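Local structure of MccF (Escherichia coli, 4IIY) at residues Asn247-Ile252 with Glu256-Ile261; Leu267-Ser272 with Ser284-Asn289. The protein confers self-immunity to the antibiotic microcin C7, probably as a serine carboxypeptidase of the S66 family that hydrolyses its processed form. The protein carries 1 engineered substitution. One frame throughout, in Å; residues are numbered along the deposited sequence.

Interaction 1 (Asn247-Ile252 with Glu256-Ile261); sequences NTLTGI and EWMPEI. With 1EI (5'-O-(L-alpha-glutamylsulfamoyl)inosine), chain K; EDO (1,2-ethanediol), chain M.
L249 and I252 meet M258 around its sulfur, a few residues after N247 and T248, which line the ligand pocket. N247 starts the turn at the pocket: its ND2 donates to OE2 of the side-chain carboxylate of the glutamyl group in the bound glutamylsulfamoyl inosine at 2.9 Å, a bent bond of 131°. At the other end of the residue, N247 O takes two donors, T250 N and T250 OG1, the latter at 2.7 Å. T248 brings its OG1 near the ligand CG and hydrogen-bonds N245. L249 then sends CD2 to M258 SD at 4.0 Å, the two side chains crossing at about a right angle. T250 faces the second subunit, where its OG1 is hydrogen-bonded to R281 of that subunit. I252 contributes most to the contact. I252 CD1 lies 4.0 Å from M258 SD. The same I252 CD1 is 3.6 Å from W257 O, while I252 O sits 3.5 Å from M258 CB. M258 can serve both aliphatic residues because its chain leaves with CG anti to the backbone N (chi1 176°) and then bends at chi2 (66°), presenting the sulfur. The two segments belong to the connection between the parallel neighbouring strands 236-245 and 266-270, a crossover whose helix is reduced to about one turn, with the ligand bound at N247 and T248.

Interaction 2 (Leu267-Ser272 with Ser284-Asn289); sequences LFIEDS and SMLKLN. With EDO (1,2-ethanediol), chain L.
Strand 266-270 and helix 276-288 form the first half of a β-α-β crossover, and L267 and I269 on the strand meet L286 on the helix. As alternate strand residues, L267 and I269 direct their side chains to the same side, and a single methyl of the helix serves both. L286 CD1 lies 3.9 Å from L267 CD2 and 4.0 Å from I269 CD1; in each pair the aliphatic chains approach tip to tip. I269 carries CG1 between N and the carbonyl carbon (chi1 44°), and from there CD1 reaches L286 CD1. L246, V291 and F292 enclose L286 further. The residues between and beyond point elsewhere: F268 packs edge-to-face with Y164, and E270, a predicted member of the charge relay, is hydrogen-bonded through OE1 to H338 ND1 and through OE2 to Y164 and N245. Next along the chain, D271 N donates to O1 of an ethanediol molecule, probably from the crystallisation liquor, at 3.0 Å.

The helix ends at L288, and N289 is the first residue to leave helical geometry. N289 ND2 turns back to M285 O at 3.0 Å in a nearly straight bond (171°), standing above the carbonyl plane, while the backbone N289 N reaches the same oxygen from the opposite face at 3.1 Å. Two donors from one residue thus grip the carbonyl in the last turn. N289 ND2 is also bonded to W253 O of the second subunit, tying the helix end into the dimer. The apolar contact joins the strand to the helix that packs on the sheet. E270 and the pocket residue S272 lie at or just past the strand's C-terminal end, where active sites of parallel α/β folds are commonly found.

Interactions 1 and 2 follow one another along the chain, with centres about 11 Å apart. They meet at two points: N247 N lies 2.9 Å from D271 OD1, probably hydrogen-bonded, and I261 CD1 packs 4.2 Å from L267 CD1. The first tie links the start of the ligand-holding turn to the residue next to E270 of the predicted charge relay; the side chains of L249 and E270 are about 9 Å apart. N245 joins the two as well, bonding T248 OG1 and E270 OE2. Both interactions also reach the second subunit: M285 packs on T250 of that copy, and I252 and W257 on its L288, placing the subunit interface beside elements that lead into the pocket.

Interaction 1 (Asn247-Ile252 with Glu256-Ile261)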
loop_
_atom_site.group_PDB
_atom_site.type_symbol
_atom_site.label_atom_id
_atom_site.label_comp_id
_atom_site.label_asym_id
_atom_site.label_seq_id
_atom_site.Cartn_x
_atom_site.Cartn_y
_atom_site.Cartn_z
ATOM N N ASN B 247 3.175 -2.733 -5.395
ATOM C CA ASN B 247 2.887 -2.425 -4.008
ATOM C C ASN B 247 3.915 -1.442 -3.432
ATOM O O ASN B 247 3.568 -0.522 -2.684
ATOM C CB ASN B 247 2.835 -3.704 -3.181
ATOM C CG ASN B 247 2.211 -3.485 -1.823
ATOM O OD1 ASN B 247 1.065 -3.061 -1.720
ATOM N ND2 ASN B 247 2.967 -3.765 -0.772
ATOM N N THR B 248 5.189 -1.632 -3.758
ATOM C CA THR B 248 6.219 -0.722 -3.261
ATOM C C THR B 248 6.051 0.712 -3.778
ATOM O O THR B 248 6.334 1.677 -3.061
ATOM C CB THR B 248 7.621 -1.245 -3.608
ATOM O OG1 THR B 248 7.797 -2.531 -3.013
ATOM C CG2 THR B 248 8.705 -0.315 -3.080
ATOM N N LEU B 249 5.583 0.867 -5.012
ATOM C CA LEU B 249 5.378 2.199 -5.571
ATOM C C LEU B 249 4.411 3.033 -4.727
ATOM O O LEU B 249 4.509 4.259 -4.706
ATOM C CB LEU B 249 4.899 2.125 -7.022
ATOM C CG LEU B 249 5.951 1.647 -8.027
ATOM C CD1 LEU B 249 5.311 1.420 -9.396
ATOM C CD2 LEU B 249 7.133 2.610 -8.141
ATOM N N THR B 250 3.477 2.386 -4.043
ATOM C CA THR B 250 2.574 3.126 -3.172
ATOM C C THR B 250 3.315 3.925 -2.089
ATOM O O THR B 250 2.781 4.911 -1.581
ATOM C CB THR B 250 1.497 2.232 -2.494
ATOM O OG1 THR B 250 2.099 1.362 -1.528
ATOM C CG2 THR B 250 0.712 1.423 -3.521
ATOM N N GLY B 251 4.530 3.506 -1.724
ATOM C CA GLY B 251 5.283 4.198 -0.689
ATOM C C GLY B 251 5.985 5.466 -1.146
ATOM O O GLY B 251 6.471 6.224 -0.303
ATOM N N ILE B 252 6.047 5.701 -2.459
ATOM C CA ILE B 252 6.636 6.924 -3.007
ATOM C C ILE B 252 5.633 7.722 -3.839
ATOM O O ILE B 252 5.936 8.833 -4.295
ATOM C CB ILE B 252 7.903 6.641 -3.853
ATOM C CG1 ILE B 252 7.582 5.837 -5.126
ATOM C CG2 ILE B 252 8.955 5.942 -3.004
ATOM C CD1 ILE B 252 8.779 5.670 -6.061
ATOM N N GLU B 256 7.964 13.723 -5.037
ATOM C CA GLU B 256 8.966 14.098 -6.025
ATOM C C GLU B 256 9.848 12.914 -6.419
ATOM O O GLU B 256 10.587 12.989 -7.401
ATOM C CB GLU B 256 9.823 15.260 -5.498
ATOM C CG GLU B 256 10.721 14.902 -4.319
ATOM C CD GLU B 256 11.131 16.124 -3.500
ATOM O OE1 GLU B 256 12.294 16.558 -3.614
ATOM O OE2 GLU B 256 10.288 16.646 -2.741
ATOM N N TRP B 257 9.755 11.814 -5.672
ATOM C CA TRP B 257 10.540 10.612 -5.975
ATOM C C TRP B 257 9.816 9.610 -6.876
ATOM O O TRP B 257 10.412 8.628 -7.311
ATOM C CB TRP B 257 11.024 9.926 -4.687
ATOM C CG TRP B 257 12.084 10.712 -3.992
ATOM C CD1 TRP B 257 13.427 10.669 -4.235
ATOM C CD2 TRP B 257 11.900 11.658 -2.930
ATOM N NE1 TRP B 257 14.088 11.534 -3.396
ATOM C CE2 TRP B 257 13.173 12.158 -2.587
ATOM C CE3 TRP B 257 10.780 12.134 -2.242
ATOM C CZ2 TRP B 257 13.360 13.109 -1.580
ATOM C CZ3 TRP B 257 10.962 13.080 -1.250
ATOM C CH2 TRP B 257 12.243 13.560 -0.927
ATOM N N MET B 258 8.539 9.846 -7.157
ATOM C CA MET B 258 7.820 9.003 -8.105
ATOM C C MET B 258 7.994 9.563 -9.514
ATOM O O MET B 258 7.534 10.671 -9.801
ATOM C CB MET B 258 6.333 8.924 -7.752
ATOM C CG MET B 258 5.528 8.142 -8.773
ATOM S SD MET B 258 5.975 6.389 -8.812
ATOM C CE MET B 258 5.304 5.951 -10.426
ATOM N N PRO B 259 8.657 8.810 -10.403
ATOM C CA PRO B 259 8.800 9.314 -11.776
ATOM C C PRO B 259 7.440 9.559 -12.417
ATOM O O PRO B 259 6.534 8.744 -12.287
ATOM C CB PRO B 259 9.516 8.177 -12.513
ATOM C CG PRO B 259 10.063 7.279 -11.456
ATOM C CD PRO B 259 9.233 7.465 -10.228
ATOM N N GLU B 260 7.303 10.683 -13.110
ATOM C CA GLU B 260 6.074 10.985 -13.832
ATOM C C GLU B 260 5.886 9.977 -14.962
ATOM O O GLU B 260 6.802 9.759 -15.757
ATOM C CB GLU B 260 6.110 12.401 -14.421
ATOM C CG GLU B 260 4.834 12.769 -15.174
ATOM C CD GLU B 260 4.957 14.043 -15.993
ATOM O OE1 GLU B 260 6.082 14.386 -16.410
ATOM O OE2 GLU B 260 3.918 14.697 -16.226
ATOM N N ILE B 261 4.703 9.379 -15.022
ATOM C CA ILE B 261 4.323 8.509 -16.129
ATOM C C ILE B 261 3.731 9.367 -17.234
ATOM O O ILE B 261 2.916 10.253 -16.972
ATOM C CB ILE B 261 3.324 7.439 -15.672
ATOM C CG1 ILE B 261 4.016 6.505 -14.676
ATOM C CG2 ILE B 261 2.779 6.655 -16.867
ATOM C CD1 ILE B 261 3.094 5.513 -13.982
HETATM O O6 1EI K . 11.787 -17.594 4.588
HETATM C C6 1EI K . 11.646 -17.541 3.347
HETATM N N1 1EI K . 11.311 -18.633 2.631
HETATM C C2 1EI K . 11.160 -18.592 1.296
HETATM N N3 1EI K . 11.331 -17.474 0.570
HETATM C C5 1EI K . 11.850 -16.273 2.623
HETATM C C4 1EI K . 11.670 -16.315 1.174
HETATM N N7 1EI K . 12.187 -15.005 2.935
HETATM C C8 1EI K . 12.215 -14.292 1.783
HETATM N N9 1EI K . 11.904 -15.081 0.744
HETATM C "C1'" 1EI K . 11.819 -14.673 -0.668
HETATM O "O4'" 1EI K . 12.727 -13.624 -0.974
HETATM C "C2'" 1EI K . 10.436 -14.108 -0.920
HETATM O "O2'" 1EI K . 9.556 -15.145 -1.353
HETATM C "C3'" 1EI K . 10.675 -13.079 -2.002
HETATM O "O3'" 1EI K . 10.272 -13.610 -3.262
HETATM C "C4'" 1EI K . 12.176 -12.852 -2.037
HETATM C "C5'" 1EI K . 12.533 -11.380 -1.883
HETATM O "O5'" 1EI K . 12.102 -10.881 -0.613
HETATM S SBF 1EI K . 12.020 -9.362 -0.414
HETATM O OAE 1EI K . 12.294 -9.064 0.975
HETATM O OAF 1EI K . 12.999 -8.786 -1.297
HETATM N NAQ 1EI K . 10.592 -8.944 -0.839
HETATM C C 1EI K . 10.119 -7.685 -0.956
HETATM O O 1EI K . 10.727 -6.639 -0.765
HETATM C CA 1EI K . 8.693 -7.560 -1.411
HETATM N N 1EI K . 8.067 -8.867 -1.513
HETATM C CB 1EI K . 7.927 -6.645 -0.463
HETATM C CG 1EI K . 6.922 -5.782 -1.220
HETATM C CD 1EI K . 5.666 -6.568 -1.521
HETATM O OE1 1EI K . 5.706 -7.815 -1.472
HETATM O OE2 1EI K . 4.635 -5.934 -1.804
HETATM C C1 EDO M . 2.076 8.546 -11.522
HETATM O O1 EDO M . 0.692 8.886 -11.701
HETATM C C2 EDO M . 2.940 9.758 -11.825
HETATM O O2 EDO M . 2.697 10.144 -13.181
#

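Interaction 2 (Leu267-Ser272 with Ser284-Asn289)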
loop_
_atom_site.group_PDB
_atom_site.type_symbol
_atom_site.label_atom_id
_atom_site.label_comp_id
_atom_site.label_asym_id
_atom_site.label_seq_id
_atom_site.Cartn_x
_atom_site.Cartn_y
_atom_site.Cartn_z
ATOM N N LEU B 267 4.165 0.540 -19.105
ATOM C CA LEU B 267 4.156 0.322 -17.664
ATOM C C LEU B 267 4.639 -1.077 -17.357
ATOM O O LEU B 267 4.079 -2.039 -17.874
ATOM C CB LEU B 267 2.741 0.485 -17.106
ATOM C CG LEU B 267 2.609 0.246 -15.598
ATOM C CD1 LEU B 267 3.267 1.374 -14.834
ATOM C CD2 LEU B 267 1.147 0.111 -15.215
ATOM N N PHE B 268 5.661 -1.196 -16.510
ATOM C CA PHE B 268 6.128 -2.487 -16.012
ATOM C C PHE B 268 5.757 -2.587 -14.534
ATOM O O PHE B 268 6.160 -1.736 -13.729
ATOM C CB PHE B 268 7.648 -2.606 -16.189
ATOM C CG PHE B 268 8.263 -3.701 -15.365
ATOM C CD1 PHE B 268 7.971 -5.028 -15.627
ATOM C CD2 PHE B 268 9.120 -3.403 -14.318
ATOM C CE1 PHE B 268 8.529 -6.047 -14.846
ATOM C CE2 PHE B 268 9.682 -4.414 -13.542
ATOM C CZ PHE B 268 9.384 -5.734 -13.809
ATOM N N ILE B 269 4.991 -3.618 -14.189
ATOM C CA ILE B 269 4.581 -3.835 -12.805
ATOM C C ILE B 269 4.637 -5.319 -12.454
ATOM O O ILE B 269 4.302 -6.195 -13.273
ATOM C CB ILE B 269 3.168 -3.286 -12.508
ATOM C CG1 ILE B 269 2.214 -3.664 -13.639
ATOM C CG2 ILE B 269 3.217 -1.779 -12.308
ATOM C CD1 ILE B 269 0.746 -3.387 -13.324
ATOM N N GLU B 270 5.091 -5.607 -11.240
ATOM C CA GLU B 270 5.041 -6.968 -10.715
ATOM C C GLU B 270 4.728 -6.904 -9.234
ATOM O O GLU B 270 5.037 -5.913 -8.563
ATOM C CB GLU B 270 6.352 -7.721 -10.980
ATOM C CG GLU B 270 7.586 -7.183 -10.255
ATOM C CD GLU B 270 7.841 -7.827 -8.888
ATOM O OE1 GLU B 270 7.417 -8.989 -8.654
ATOM O OE2 GLU B 270 8.485 -7.165 -8.030
ATOM N N ASP B 271 4.099 -7.956 -8.725
ATOM C CA ASP B 271 3.869 -8.088 -7.289
ATOM C C ASP B 271 4.137 -9.529 -6.857
ATOM O O ASP B 271 4.276 -10.419 -7.691
ATOM C CB ASP B 271 2.453 -7.646 -6.878
ATOM C CG ASP B 271 2.311 -6.134 -6.755
ATOM O OD1 ASP B 271 3.038 -5.551 -5.923
ATOM O OD2 ASP B 271 1.468 -5.538 -7.466
ATOM N N SER B 272 4.191 -9.737 -5.545
ATOM C CA SER B 272 4.546 -11.016 -4.949
ATOM C C SER B 272 3.644 -11.383 -3.781
ATOM O O SER B 272 3.411 -10.572 -2.891
ATOM C CB SER B 272 5.997 -10.958 -4.451
ATOM O OG SER B 272 6.271 -11.998 -3.511
ATOM N N SER B 284 -6.771 -0.781 -9.398
ATOM C CA SER B 284 -7.683 0.362 -9.337
ATOM C C SER B 284 -6.967 1.666 -8.960
ATOM O O SER B 284 -7.316 2.719 -9.478
ATOM C CB SER B 284 -8.883 0.088 -8.431
ATOM O OG SER B 284 -9.836 -0.700 -9.145
ATOM N N MET B 285 -5.953 1.595 -8.094
ATOM C CA MET B 285 -5.137 2.774 -7.801
ATOM C C MET B 285 -4.569 3.371 -9.088
ATOM O O MET B 285 -4.659 4.575 -9.328
ATOM C CB MET B 285 -4.015 2.412 -6.825
ATOM C CG MET B 285 -3.168 3.594 -6.332
ATOM S SD MET B 285 -1.868 4.149 -7.474
ATOM C CE MET B 285 -0.786 2.724 -7.429
ATOM N N LEU B 286 -3.994 2.519 -9.928
ATOM C CA LEU B 286 -3.449 2.981 -11.208
ATOM C C LEU B 286 -4.537 3.617 -12.076
ATOM O O LEU B 286 -4.331 4.667 -12.686
ATOM C CB LEU B 286 -2.782 1.829 -11.962
ATOM C CG LEU B 286 -1.552 1.214 -11.296
ATOM C CD1 LEU B 286 -1.158 -0.070 -12.024
ATOM C CD2 LEU B 286 -0.412 2.224 -11.264
ATOM N N LYS B 287 -5.693 2.969 -12.134
ATOM C CA LYS B 287 -6.796 3.497 -12.917
ATOM C C LYS B 287 -7.192 4.892 -12.438
ATOM O O LYS B 287 -7.351 5.816 -13.248
ATOM C CB LYS B 287 -7.998 2.553 -12.860
ATOM C CG LYS B 287 -9.194 3.013 -13.717
ATOM C CD LYS B 287 -10.454 2.230 -13.373
ATOM C CE LYS B 287 -11.667 2.719 -14.164
ATOM N NZ LYS B 287 -11.582 2.347 -15.597
ATOM N N LEU B 288 -7.349 5.052 -11.122
ATOM C CA LEU B 288 -7.779 6.338 -10.569
ATOM C C LEU B 288 -6.772 7.427 -10.902
ATOM O O LEU B 288 -7.123 8.601 -11.048
ATOM C CB LEU B 288 -7.962 6.267 -9.054
ATOM C CG LEU B 288 -8.974 5.251 -8.527
ATOM C CD1 LEU B 288 -9.083 5.357 -7.016
ATOM C CD2 LEU B 288 -10.344 5.415 -9.180
ATOM N N ASN B 289 -5.510 7.029 -11.014
ATOM C CA ASN B 289 -4.430 7.956 -11.310
ATOM C C ASN B 289 -4.231 8.249 -12.802
ATOM O O ASN B 289 -3.274 8.917 -13.186
ATOM C CB ASN B 289 -3.140 7.453 -10.675
ATOM C CG ASN B 289 -3.008 7.903 -9.240
ATOM O OD1 ASN B 289 -2.452 8.972 -8.969
ATOM N ND2 ASN B 289 -3.558 7.134 -8.319
HETATM C C1 EDO L . 1.876 -8.621 -11.574
HETATM O O1 EDO L . 2.769 -9.530 -10.907
HETATM C C2 EDO L . 0.434 -9.102 -11.519
HETATM O O2 EDO L . -0.047 -9.037 -10.168
#